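Long-range contacts in S-M checkpoint control protein rad4 (Schizosaccharomyces pombe, PDB 4BU0), which acts as a phosphopeptide-binding scaffold, needed for DNA replication and for the checkpoint coupling S and M phases, its tandem BRCT domains 1 and 2 binding phosphorylated Crb2: residues Ser4-Gly9 with Thr30-Ala35; Lys8-Cys13 with Asp43-Ile48; Cys14-Leu19 with Phe52-Tyr57; Ser72-Val77 with Leu92-His97. All blocks are in the same frame, centred on the assembly; numbering follows the deposited sequence.

Contact 1: Ser4-Gly9 with Thr30-Ala35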
loop_
_atom_site.group_PDB
_atom_site.type_symbol
_atom_site.label_atom_id
_atom_site.label_comp_id
_atom_site.label_asym_id
_atom_site.label_seq_id
_atom_site.Cartn_x
_atom_site.Cartn_y
_atom_site.Cartn_z
ATOM N N SER A 4 0.809 6.880 -30.465
ATOM C CA SER A 4 -0.437 6.273 -30.940
ATOM C C SER A 4 -0.717 4.954 -30.205
ATOM O O SER A 4 -0.121 3.917 -30.496
ATOM C CB SER A 4 -0.417 6.067 -32.455
ATOM O OG SER A 4 -1.626 5.484 -32.921
ATOM N N LYS A 5 -1.670 5.018 -29.269
ATOM C CA LYS A 5 -2.135 3.954 -28.381
ATOM C C LYS A 5 -0.949 3.279 -27.651
ATOM O O LYS A 5 -0.825 2.038 -27.698
ATOM C CB LYS A 5 -3.025 2.926 -29.111
ATOM C CG LYS A 5 -4.119 3.527 -30.008
ATOM C CD LYS A 5 -5.160 4.364 -29.266
ATOM C CE LYS A 5 -5.194 5.782 -29.778
ATOM N NZ LYS A 5 -4.276 6.671 -29.017
ATOM N N PRO A 6 -0.131 4.034 -26.869
ATOM C CA PRO A 6 0.971 3.388 -26.129
ATOM C C PRO A 6 0.497 2.344 -25.132
ATOM O O PRO A 6 1.273 1.442 -24.812
ATOM C CB PRO A 6 1.630 4.533 -25.349
ATOM C CG PRO A 6 1.149 5.773 -25.965
ATOM C CD PRO A 6 -0.152 5.497 -26.636
ATOM N N LEU A 7 -0.756 2.501 -24.586
ATOM C CA LEU A 7 -1.248 1.549 -23.585
ATOM C C LEU A 7 -2.178 0.493 -24.166
ATOM O O LEU A 7 -2.902 -0.145 -23.410
ATOM C CB LEU A 7 -1.923 2.262 -22.398
ATOM C CG LEU A 7 -1.007 3.169 -21.564
ATOM C CD1 LEU A 7 -1.746 3.621 -20.305
ATOM C CD2 LEU A 7 0.304 2.447 -21.142
ATOM N N LYS A 8 -2.123 0.243 -25.493
ATOM C CA LYS A 8 -2.890 -0.871 -26.056
ATOM C C LYS A 8 -2.502 -2.184 -25.336
ATOM O O LYS A 8 -1.312 -2.410 -25.087
ATOM C CB LYS A 8 -2.600 -0.994 -27.560
ATOM C CG LYS A 8 -3.395 -2.129 -28.223
ATOM C CD LYS A 8 -3.290 -2.068 -29.748
ATOM C CE LYS A 8 -4.193 -3.101 -30.390
ATOM N NZ LYS A 8 -4.076 -3.104 -31.876
ATOM N N GLY A 9 -3.507 -2.943 -24.917
ATOM C CA GLY A 9 -3.257 -4.189 -24.208
ATOM C C GLY A 9 -3.241 -4.046 -22.699
ATOM O O GLY A 9 -3.314 -5.057 -21.981
ATOM N N THR A 30 -7.860 5.782 -21.239
ATOM C CA THR A 30 -8.618 5.387 -22.439
ATOM C C THR A 30 -8.032 6.085 -23.660
ATOM O O THR A 30 -7.866 5.441 -24.705
ATOM C CB THR A 30 -10.086 5.706 -22.239
ATOM O OG1 THR A 30 -10.552 4.914 -21.132
ATOM C CG2 THR A 30 -10.924 5.399 -23.501
ATOM N N LYS A 31 -7.687 7.399 -23.535
ATOM C CA LYS A 31 -7.105 8.093 -24.683
ATOM C C LYS A 31 -5.747 7.457 -25.044
ATOM O O LYS A 31 -5.384 7.397 -26.227
ATOM C CB LYS A 31 -6.974 9.602 -24.399
ATOM C CG LYS A 31 -6.494 10.398 -25.609
ATOM C CD LYS A 31 -6.699 11.889 -25.408
ATOM C CE LYS A 31 -5.762 12.658 -26.303
ATOM N NZ LYS A 31 -5.804 14.111 -26.024
ATOM N N LEU A 32 -4.995 6.983 -24.010
ATOM C CA LEU A 32 -3.713 6.332 -24.238
ATOM C C LEU A 32 -3.863 4.948 -24.863
ATOM O O LEU A 32 -2.848 4.360 -25.212
ATOM C CB LEU A 32 -2.951 6.229 -22.900
ATOM C CG LEU A 32 -2.223 7.515 -22.440
ATOM C CD1 LEU A 32 -2.033 7.523 -20.933
ATOM C CD2 LEU A 32 -0.856 7.642 -23.124
ATOM N N GLY A 33 -5.081 4.426 -24.946
ATOM C CA GLY A 33 -5.317 3.135 -25.596
ATOM C C GLY A 33 -5.608 1.977 -24.671
ATOM O O GLY A 33 -5.785 0.849 -25.150
ATOM N N ALA A 34 -5.653 2.220 -23.362
ATOM C CA ALA A 34 -5.903 1.143 -22.398
ATOM C C ALA A 34 -7.383 0.847 -22.285
ATOM O O ALA A 34 -8.249 1.665 -22.646
ATOM C CB ALA A 34 -5.391 1.549 -21.017
ATOM N N ALA A 35 -7.689 -0.314 -21.717
ATOM C CA ALA A 35 -9.038 -0.607 -21.290
ATOM C C ALA A 35 -9.116 -0.139 -19.833
ATOM O O ALA A 35 -8.111 -0.186 -19.109
ATOM C CB ALA A 35 -9.324 -2.117 -21.388
HETATM O O HOH W 1 -6.737 8.234 -28.370
HETATM O O HOH W 2 -6.457 -1.708 -25.247
#

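Contact 2: Lys8-Cys13 with Asp43-Ile48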
loop_
_atom_site.group_PDB
_atom_site.type_symbol
_atom_site.label_atom_id
_atom_site.label_comp_id
_atom_site.label_asym_id
_atom_site.label_seq_id
_atom_site.Cartn_x
_atom_site.Cartn_y
_atom_site.Cartn_z
ATOM N N LYS A 8 -2.123 0.243 -25.493
ATOM C CA LYS A 8 -2.890 -0.871 -26.056
ATOM C C LYS A 8 -2.502 -2.184 -25.336
ATOM O O LYS A 8 -1.312 -2.410 -25.087
ATOM C CB LYS A 8 -2.600 -0.994 -27.560
ATOM C CG LYS A 8 -3.395 -2.129 -28.223
ATOM C CD LYS A 8 -3.290 -2.068 -29.748
ATOM C CE LYS A 8 -4.193 -3.101 -30.390
ATOM N NZ LYS A 8 -4.076 -3.104 -31.876
ATOM N N GLY A 9 -3.507 -2.943 -24.917
ATOM C CA GLY A 9 -3.257 -4.189 -24.208
ATOM C C GLY A 9 -3.241 -4.046 -22.699
ATOM O O GLY A 9 -3.314 -5.057 -21.981
ATOM N N PHE A 10 -3.126 -2.796 -22.189
ATOM C CA PHE A 10 -3.201 -2.594 -20.739
ATOM C C PHE A 10 -4.646 -2.596 -20.298
ATOM O O PHE A 10 -5.515 -2.112 -21.033
ATOM C CB PHE A 10 -2.565 -1.250 -20.334
ATOM C CG PHE A 10 -1.069 -1.188 -20.314
ATOM C CD1 PHE A 10 -0.331 -1.370 -21.481
ATOM C CD2 PHE A 10 -0.394 -0.841 -19.148
ATOM C CE1 PHE A 10 1.065 -1.288 -21.459
ATOM C CE2 PHE A 10 1.006 -0.736 -19.130
ATOM C CZ PHE A 10 1.725 -0.976 -20.278
ATOM N N VAL A 11 -4.919 -3.108 -19.078
ATOM C CA VAL A 11 -6.269 -3.165 -18.521
ATOM C C VAL A 11 -6.124 -2.598 -17.124
ATOM O O VAL A 11 -5.513 -3.232 -16.258
ATOM C CB VAL A 11 -6.897 -4.576 -18.563
ATOM C CG1 VAL A 11 -8.317 -4.540 -18.006
ATOM C CG2 VAL A 11 -6.898 -5.129 -19.994
ATOM N N ILE A 12 -6.629 -1.378 -16.942
ATOM C CA ILE A 12 -6.430 -0.660 -15.684
ATOM C C ILE A 12 -7.674 -0.655 -14.820
ATOM O O ILE A 12 -8.785 -0.545 -15.305
ATOM C CB ILE A 12 -5.967 0.766 -16.060
ATOM C CG1 ILE A 12 -4.536 0.690 -16.677
ATOM C CG2 ILE A 12 -6.056 1.767 -14.870
ATOM C CD1 ILE A 12 -4.123 1.887 -17.478
ATOM N N CYS A 13 -7.458 -0.773 -13.491
ATOM C CA CYS A 13 -8.516 -0.774 -12.487
ATOM C C CYS A 13 -8.034 0.111 -11.343
ATOM O O CYS A 13 -6.817 0.173 -11.141
ATOM C CB CYS A 13 -8.748 -2.212 -12.031
ATOM S SG CYS A 13 -10.117 -2.440 -10.872
ATOM N N ASP A 43 -8.657 -9.992 -16.436
ATOM C CA ASP A 43 -7.675 -9.479 -17.379
ATOM C C ASP A 43 -7.004 -8.173 -16.953
ATOM O O ASP A 43 -6.130 -7.705 -17.683
ATOM C CB ASP A 43 -8.277 -9.339 -18.776
ATOM C CG ASP A 43 -9.446 -8.398 -18.907
ATOM O OD1 ASP A 43 -10.100 -8.113 -17.885
ATOM O OD2 ASP A 43 -9.742 -7.987 -20.039
ATOM N N VAL A 44 -7.323 -7.649 -15.754
ATOM C CA VAL A 44 -6.636 -6.460 -15.250
ATOM C C VAL A 44 -5.117 -6.693 -15.246
ATOM O O VAL A 44 -4.633 -7.779 -14.862
ATOM C CB VAL A 44 -7.171 -6.078 -13.850
ATOM C CG1 VAL A 44 -6.243 -5.085 -13.122
ATOM C CG2 VAL A 44 -8.572 -5.504 -13.958
ATOM N N THR A 45 -4.346 -5.673 -15.670
ATOM C CA THR A 45 -2.895 -5.773 -15.695
ATOM C C THR A 45 -2.261 -4.830 -14.655
ATOM O O THR A 45 -1.132 -5.059 -14.195
ATOM C CB THR A 45 -2.357 -5.475 -17.105
ATOM O OG1 THR A 45 -2.706 -4.135 -17.493
ATOM C CG2 THR A 45 -2.905 -6.442 -18.154
ATOM N N HIS A 46 -2.939 -3.692 -14.383
ATOM C CA HIS A 46 -2.422 -2.659 -13.504
ATOM C C HIS A 46 -3.523 -2.187 -12.592
ATOM O O HIS A 46 -4.613 -1.858 -13.068
ATOM C CB HIS A 46 -1.873 -1.485 -14.331
ATOM C CG HIS A 46 -0.654 -1.863 -15.127
ATOM N ND1 HIS A 46 -0.740 -2.728 -16.227
ATOM C CD2 HIS A 46 0.652 -1.537 -14.936
ATOM C CE1 HIS A 46 0.509 -2.918 -16.636
ATOM N NE2 HIS A 46 1.380 -2.204 -15.917
ATOM N N LEU A 47 -3.254 -2.174 -11.269
ATOM C CA LEU A 47 -4.214 -1.723 -10.276
ATOM C C LEU A 47 -3.661 -0.447 -9.664
ATOM O O LEU A 47 -2.611 -0.472 -9.024
ATOM C CB LEU A 47 -4.452 -2.813 -9.198
ATOM C CG LEU A 47 -5.367 -2.451 -8.049
ATOM C CD1 LEU A 47 -6.851 -2.307 -8.523
ATOM C CD2 LEU A 47 -5.286 -3.541 -6.947
ATOM N N ILE A 48 -4.378 0.663 -9.874
ATOM C CA ILE A 48 -3.969 1.958 -9.330
ATOM C C ILE A 48 -4.617 2.029 -7.952
ATOM O O ILE A 48 -5.836 1.961 -7.846
ATOM C CB ILE A 48 -4.400 3.091 -10.291
ATOM C CG1 ILE A 48 -3.626 2.935 -11.652
ATOM C CG2 ILE A 48 -4.122 4.472 -9.626
ATOM C CD1 ILE A 48 -4.201 3.831 -12.740
#

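Contact 3: Cys14-Leu19 with Phe52-Tyr57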
loop_
_atom_site.group_PDB
_atom_site.type_symbol
_atom_site.label_atom_id
_atom_site.label_comp_id
_atom_site.label_asym_id
_atom_site.label_seq_id
_atom_site.Cartn_x
_atom_site.Cartn_y
_atom_site.Cartn_z
ATOM N N CYS A 14 -8.951 0.796 -10.621
ATOM C CA CYS A 14 -8.593 1.622 -9.458
ATOM C C CYS A 14 -9.150 1.017 -8.196
ATOM O O CYS A 14 -10.223 0.380 -8.213
ATOM C CB CYS A 14 -9.110 3.055 -9.596
ATOM S SG CYS A 14 -8.360 3.997 -10.939
ATOM N N THR A 15 -8.476 1.301 -7.058
ATOM C CA THR A 15 -9.019 0.958 -5.747
ATOM C C THR A 15 -8.731 2.123 -4.816
ATOM O O THR A 15 -7.594 2.619 -4.772
ATOM C CB THR A 15 -8.551 -0.399 -5.202
ATOM O OG1 THR A 15 -9.288 -0.671 -4.005
ATOM C CG2 THR A 15 -7.053 -0.489 -4.911
ATOM N N SER A 16 -9.781 2.594 -4.084
ATOM C CA SER A 16 -9.666 3.717 -3.147
ATOM C C SER A 16 -9.067 4.966 -3.782
ATOM O O SER A 16 -8.183 5.628 -3.211
ATOM C CB SER A 16 -8.868 3.319 -1.910
ATOM O OG SER A 16 -9.689 2.544 -1.058
ATOM N N ILE A 17 -9.572 5.322 -4.973
ATOM C CA ILE A 17 -9.206 6.529 -5.683
ATOM C C ILE A 17 -10.482 7.365 -5.710
ATOM O O ILE A 17 -11.524 6.834 -6.095
ATOM C CB ILE A 17 -8.623 6.260 -7.098
ATOM C CG1 ILE A 17 -7.363 5.334 -7.015
ATOM C CG2 ILE A 17 -8.287 7.578 -7.801
ATOM C CD1 ILE A 17 -6.106 5.983 -6.353
ATOM N N ASP A 18 -10.396 8.632 -5.291
ATOM C CA ASP A 18 -11.547 9.549 -5.260
ATOM C C ASP A 18 -12.120 9.750 -6.673
ATOM O O ASP A 18 -11.384 9.646 -7.660
ATOM C CB ASP A 18 -11.136 10.892 -4.648
ATOM C CG ASP A 18 -10.755 10.855 -3.169
ATOM O OD1 ASP A 18 -10.974 9.804 -2.515
ATOM O OD2 ASP A 18 -10.252 11.882 -2.663
ATOM N N LEU A 19 -13.431 10.037 -6.780
ATOM C CA LEU A 19 -14.097 10.212 -8.075
ATOM C C LEU A 19 -13.380 11.156 -9.052
ATOM O O LEU A 19 -13.229 10.787 -10.215
ATOM C CB LEU A 19 -15.546 10.705 -7.870
ATOM C CG LEU A 19 -16.370 10.940 -9.160
ATOM C CD1 LEU A 19 -16.556 9.636 -9.974
ATOM C CD2 LEU A 19 -17.735 11.527 -8.821
ATOM N N PHE A 52 -4.269 0.215 0.963
ATOM C CA PHE A 52 -4.028 -1.221 0.957
ATOM C C PHE A 52 -5.211 -1.973 1.564
ATOM O O PHE A 52 -5.318 -3.181 1.358
ATOM C CB PHE A 52 -2.745 -1.562 1.758
ATOM C CG PHE A 52 -2.849 -1.177 3.219
ATOM C CD1 PHE A 52 -3.389 -2.051 4.145
ATOM C CD2 PHE A 52 -2.426 0.068 3.657
ATOM C CE1 PHE A 52 -3.549 -1.666 5.489
ATOM C CE2 PHE A 52 -2.566 0.444 4.995
ATOM C CZ PHE A 52 -3.123 -0.427 5.900
ATOM N N ASP A 53 -6.075 -1.288 2.353
ATOM C CA ASP A 53 -7.147 -1.966 3.068
ATOM C C ASP A 53 -8.421 -2.019 2.238
ATOM O O ASP A 53 -9.435 -1.409 2.595
ATOM C CB ASP A 53 -7.416 -1.290 4.424
ATOM C CG ASP A 53 -8.269 -2.139 5.346
ATOM O OD1 ASP A 53 -8.531 -3.316 4.999
ATOM O OD2 ASP A 53 -8.668 -1.631 6.421
ATOM N N THR A 54 -8.349 -2.715 1.112
ATOM C CA THR A 54 -9.510 -2.912 0.242
ATOM C C THR A 54 -9.542 -4.336 -0.288
ATOM O O THR A 54 -8.490 -4.937 -0.523
ATOM C CB THR A 54 -9.534 -1.939 -0.978
ATOM O OG1 THR A 54 -8.616 -2.407 -1.973
ATOM C CG2 THR A 54 -9.294 -0.474 -0.614
ATOM N N PRO A 55 -10.744 -4.854 -0.628
ATOM C CA PRO A 55 -10.820 -6.191 -1.221
ATOM C C PRO A 55 -10.026 -6.351 -2.538
ATOM O O PRO A 55 -9.417 -7.407 -2.765
ATOM C CB PRO A 55 -12.325 -6.359 -1.474
ATOM C CG PRO A 55 -12.965 -5.549 -0.427
ATOM C CD PRO A 55 -12.093 -4.322 -0.330
ATOM N N LYS A 56 -10.007 -5.298 -3.402
ATOM C CA LYS A 56 -9.230 -5.382 -4.653
ATOM C C LYS A 56 -7.745 -5.498 -4.359
ATOM O O LYS A 56 -7.044 -6.318 -4.942
ATOM C CB LYS A 56 -9.451 -4.145 -5.532
ATOM C CG LYS A 56 -10.807 -4.101 -6.251
ATOM C CD LYS A 56 -10.932 -2.797 -7.031
ATOM C CE LYS A 56 -12.251 -2.728 -7.798
ATOM N NZ LYS A 56 -12.442 -1.363 -8.368
ATOM N N TYR A 57 -7.244 -4.625 -3.437
ATOM C CA TYR A 57 -5.833 -4.689 -3.114
ATOM C C TYR A 57 -5.480 -6.032 -2.506
ATOM O O TYR A 57 -4.486 -6.645 -2.882
ATOM C CB TYR A 57 -5.476 -3.550 -2.139
ATOM C CG TYR A 57 -3.997 -3.440 -1.851
ATOM C CD1 TYR A 57 -3.364 -4.327 -0.974
ATOM C CD2 TYR A 57 -3.240 -2.404 -2.389
ATOM C CE1 TYR A 57 -2.003 -4.225 -0.704
ATOM C CE2 TYR A 57 -1.875 -2.277 -2.105
ATOM C CZ TYR A 57 -1.271 -3.173 -1.230
ATOM O OH TYR A 57 0.072 -3.051 -0.939
#

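Contact 4: Ser72-Val77 with Leu92-His97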
loop_
_atom_site.group_PDB
_atom_site.type_symbol
_atom_site.label_atom_id
_atom_site.label_comp_id
_atom_site.label_asym_id
_atom_site.label_seq_id
_atom_site.Cartn_x
_atom_site.Cartn_y
_atom_site.Cartn_z
ATOM N N SER A 72 -1.335 6.724 -8.038
ATOM C CA SER A 72 -2.308 7.532 -8.754
ATOM C C SER A 72 -1.678 8.491 -9.744
ATOM O O SER A 72 -2.365 8.928 -10.659
ATOM C CB SER A 72 -3.134 8.328 -7.755
ATOM O OG SER A 72 -2.285 9.200 -7.027
ATOM N N GLU A 73 -0.394 8.825 -9.561
ATOM C CA GLU A 73 0.266 9.786 -10.443
ATOM C C GLU A 73 0.728 9.151 -11.759
ATOM O O GLU A 73 1.073 9.883 -12.691
ATOM C CB GLU A 73 1.463 10.455 -9.726
ATOM C CG GLU A 73 2.783 9.690 -9.787
ATOM C CD GLU A 73 3.495 9.243 -8.518
ATOM O OE1 GLU A 73 3.474 10.000 -7.521
ATOM O OE2 GLU A 73 4.143 8.166 -8.548
ATOM N N TRP A 74 0.767 7.793 -11.844
ATOM C CA TRP A 74 1.272 7.156 -13.050
ATOM C C TRP A 74 0.610 7.621 -14.345
ATOM O O TRP A 74 1.290 8.127 -15.240
ATOM C CB TRP A 74 1.181 5.626 -12.923
ATOM C CG TRP A 74 1.572 4.907 -14.174
ATOM C CD1 TRP A 74 2.687 5.129 -14.943
ATOM C CD2 TRP A 74 0.811 3.896 -14.840
ATOM N NE1 TRP A 74 2.667 4.301 -16.055
ATOM C CE2 TRP A 74 1.532 3.529 -16.006
ATOM C CE3 TRP A 74 -0.393 3.228 -14.540
ATOM C CZ2 TRP A 74 1.055 2.560 -16.904
ATOM C CZ3 TRP A 74 -0.838 2.235 -15.415
ATOM C CH2 TRP A 74 -0.118 1.926 -16.582
ATOM N N ILE A 75 -0.702 7.460 -14.448
ATOM C CA ILE A 75 -1.380 7.782 -15.704
ATOM C C ILE A 75 -1.290 9.289 -16.024
ATOM O O ILE A 75 -0.909 9.627 -17.144
ATOM C CB ILE A 75 -2.820 7.259 -15.714
ATOM C CG1 ILE A 75 -2.860 5.696 -15.832
ATOM C CG2 ILE A 75 -3.651 7.948 -16.822
ATOM C CD1 ILE A 75 -2.270 5.119 -17.179
ATOM N N PRO A 76 -1.553 10.217 -15.082
ATOM C CA PRO A 76 -1.387 11.631 -15.434
ATOM C C PRO A 76 0.026 11.982 -15.891
ATOM O O PRO A 76 0.172 12.759 -16.837
ATOM C CB PRO A 76 -1.742 12.341 -14.121
ATOM C CG PRO A 76 -2.758 11.427 -13.489
ATOM C CD PRO A 76 -2.135 10.060 -13.737
ATOM N N VAL A 77 1.089 11.388 -15.273
ATOM C CA VAL A 77 2.447 11.708 -15.678
ATOM C C VAL A 77 2.741 11.129 -17.087
ATOM O O VAL A 77 3.323 11.813 -17.949
ATOM C CB VAL A 77 3.492 11.247 -14.625
ATOM C CG1 VAL A 77 4.917 11.385 -15.152
ATOM C CG2 VAL A 77 3.333 12.051 -13.325
ATOM N N LEU A 92 7.165 2.458 -20.286
ATOM C CA LEU A 92 5.935 3.287 -20.135
ATOM C C LEU A 92 5.808 3.893 -18.724
ATOM O O LEU A 92 4.708 4.094 -18.208
ATOM C CB LEU A 92 4.694 2.483 -20.522
ATOM C CG LEU A 92 4.701 2.105 -22.029
ATOM C CD1 LEU A 92 3.771 0.961 -22.302
ATOM C CD2 LEU A 92 4.345 3.323 -22.899
ATOM N N LEU A 93 6.964 4.227 -18.139
ATOM C CA LEU A 93 7.119 4.870 -16.816
ATOM C C LEU A 93 6.590 4.026 -15.671
ATOM O O LEU A 93 6.496 4.535 -14.551
ATOM C CB LEU A 93 6.471 6.273 -16.784
ATOM C CG LEU A 93 6.943 7.221 -17.884
ATOM C CD1 LEU A 93 6.228 8.572 -17.771
ATOM C CD2 LEU A 93 8.466 7.474 -17.805
ATOM N N VAL A 94 6.284 2.752 -15.913
ATOM C CA VAL A 94 5.695 1.901 -14.881
ATOM C C VAL A 94 6.635 1.760 -13.665
ATOM O O VAL A 94 6.204 1.985 -12.517
ATOM C CB VAL A 94 5.281 0.535 -15.472
ATOM C CG1 VAL A 94 4.972 -0.512 -14.377
ATOM C CG2 VAL A 94 4.102 0.717 -16.431
ATOM N N ASP A 95 7.915 1.411 -13.906
ATOM C CA ASP A 95 8.811 1.196 -12.763
ATOM C C ASP A 95 9.049 2.442 -11.936
ATOM O O ASP A 95 9.368 2.311 -10.756
ATOM C CB ASP A 95 10.164 0.646 -13.242
ATOM C CG ASP A 95 10.134 -0.794 -13.706
ATOM O OD1 ASP A 95 9.121 -1.483 -13.447
ATOM O OD2 ASP A 95 11.134 -1.240 -14.318
ATOM N N LYS A 96 8.850 3.636 -12.511
ATOM C CA LYS A 96 9.038 4.897 -11.808
ATOM C C LYS A 96 7.814 5.286 -10.984
ATOM O O LYS A 96 7.896 6.233 -10.202
ATOM C CB LYS A 96 9.361 6.016 -12.802
ATOM C CG LYS A 96 10.805 5.923 -13.298
ATOM C CD LYS A 96 11.053 6.785 -14.517
ATOM C CE LYS A 96 12.529 6.888 -14.822
ATOM N NZ LYS A 96 12.776 7.677 -16.058
ATOM N N HIS A 97 6.670 4.608 -11.200
ATOM C CA HIS A 97 5.435 5.003 -10.518
ATOM C C HIS A 97 4.755 3.837 -9.822
ATOM O O HIS A 97 3.549 3.869 -9.572
ATOM C CB HIS A 97 4.468 5.696 -11.511
ATOM C CG HIS A 97 5.043 6.967 -12.041
ATOM N ND1 HIS A 97 5.006 8.131 -11.299
ATOM C CD2 HIS A 97 5.754 7.191 -13.167
ATOM C CE1 HIS A 97 5.659 9.039 -12.015
ATOM N NE2 HIS A 97 6.134 8.521 -13.143
#

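Contact 1: Ser4-Gly9 with Thr30-Ala35
Leu7 lays its branched end against Leu32, CG 3.9 Å from Leu32 CB, while its own CB meets Ala34 CB at 3.8 Å. Pro6 comes in beside it, its CG touching Leu32 CD2, and the two side chains cross at about a right angle. Leu32 is thus met by Leu7 at CB and CD1 and by the proline ring at CD2. Polar grip comes from carbonyls where the chain leaves helix 19-31. Leu7 N donates to Leu32 O over 2.9 Å with an N-H...O angle of 162°, the donor tilted from the carbonyl plane; Pro6 N lies close to the same oxygen but has no hydrogen to give. Lys5 bends its chain over Gly33, CD 3.9 Å from Gly33 CA, and NZ reaches Lys31 O at 3.1 Å, nearly along the C=O axis. A water bonded to both NZ and Lys31 O closes that corner, and a second joins Gly9 N to Gly33 O. The backbones come closest at Lys5 and Gly33, whose CA atoms are 4.3 Å apart. Trp82, Ile75 and Leu78 of helix 74-83 pack on the apolar side. Gly33, the first residue to leave helical angles and with positive phi (106°), closes a Schellman motif, against which the type I turn Lys5-Lys8 docks, just ahead of the first strand of the BRCT fold.

Contact 2: Lys8-Cys13 with Asp43-Ile48
Val11 and Thr45 are joined through both backbone and side chain. Thr45 OG1 accepts from Val11 N at 2.9 Å in a straight bond (180°), and Val11 O takes two donors, Thr45 N at 2.8 Å and the longer His46 N. Thr45 OG1 sits between its own backbone N and carbonyl carbon (chi1 61°), and also shares a hydrogen bond with His46 ND1 at 2.7 Å, lying at the imidazole edge in the ring plane. Further along, Cys13 N donates to His46 O and Cys13 O accepts from Ile48 N, making the parallel ladder between strands 11-15 and 46-49. These are neighbouring inner strands of the four-stranded parallel BRCT sheet, whose order is 2-1-3-4. Among the rings, Phe10 and His46 lie nearly parallel (25°) but slid apart, with centroids 4.7 Å apart; Phe10 CD2 stands over one imidazole face toward the rim. Apolar contacts flank the ladder. On the face that carries Ile12 and His46, Ile12 CG2, in the conformer given, meets Ile48 CD1 under helix 74-83. On the other face Cys13 CB meets Leu47 CD1 at 4.0 Å, with Val44 CG2 a neighbour at 3.8 Å from Cys13 CB. Val11 CB packs separately on a carbonyl, Asp43 O.

Contact 3: Cys14-Leu19 with Phe52-Tyr57
Thr15 and Thr54 meet through their hydroxyls, Thr54 OG1 donating to Thr15 OG1 at 2.8 Å as the side chains cross obliquely. Thr54 OG1 is fixed from a second direction too: it accepts from Tyr57 N at 3.0 Å, the N-cap bond of helix 55-63. Lys56, the second residue of that helix, runs extended beyond CG past Thr15, its CD 3.8 Å from Thr15 CB. Its NZ donates to Cys14 O at 2.8 Å, nearly in line with the carbonyl (C=O...N angle 172°), and bonds to Ser38 O as well. These buried groups form the close-packed part of the contact. Looser is the side of Ser16, which is partly exposed and modelled in two conformers; in the one given its OG lies near Thr54 CG2. The modified side chain of the bound peptide spans both parts, hydrogen-bonded by Thr15 OG1, Ser16 N and Lys56 NZ, and apolar packing from the peptide reaches Pro55 and Lys56. Thr54 OG1, and Cys14 O with Ser38 O, form a second shell that would orient the hydroxyl and the ammonium. This is the phosphopeptide-binding pocket typical of BRCT domains, occupied here by a Crb2 phosphopeptide.

Contact 4: Ser72-Val77 with Leu92-His97
Trp74 turns the N-H edge of its indole to Leu92, NE1 donating to Leu92 O at 3.0 Å in an almost straight bond (176°) lying in both the ring plane and the carbonyl plane. Ile75 CD1 stands over one indole face, offset toward the rim, and Val94 CG2 approaches CZ2 obliquely at 3.6 Å. The His97 imidazole is bonded at its edge: in the Glu73 conformer given, one of two, ND1 donates to Glu73 OE2 at 2.9 Å, with the oxygen close to the ring plane but ND1 35° out of the carboxylate plane, on the anti side. Glu73 CG lies between backbone N and carbonyl carbon (chi1 85°), beside the ring, and the chain bends again at chi2. Around these bonds side chains pack: Trp74 CB against His97 CB at 3.6 Å, and Val77 CG1 at the imidazole, 3.7 Å from His97 NE2, and 4.1 Å from Leu93 CD1. The type I turn Val94-His97, in the loop between helix 74-83 and strand 106-110, is thereby tied to the first part of helix 74-83, while Trp74 also meets Phe10 and the His46 ring of strand 46-49, and Ile75 packs on Ile12 of strand 11-15 and Lys28 of helix 19-31.

Overall arrangement
Contacts 1 to 3 lie within the first of the two BRCT domains; contact 4 joins its helix 74-83 to the loop leading to strand 106-110. Contact 2 lies centrally, 10 Å between centres from contact 1, 13 Å from contact 4 and 14 Å from contact 3. Contacts 2 and 3 share strand 11-15, and their segments alternate along the chain, as do those of contacts 1 and 3; contact 4 follows in series. Contacts 1 and 4 meet through Leu7, Ile75 and Leu92. Contacts 1 and 3 do not touch, their centres being about 22 Å apart, so the N-terminal loop and the phosphopeptide pocket lie well apart, joined by the sheet.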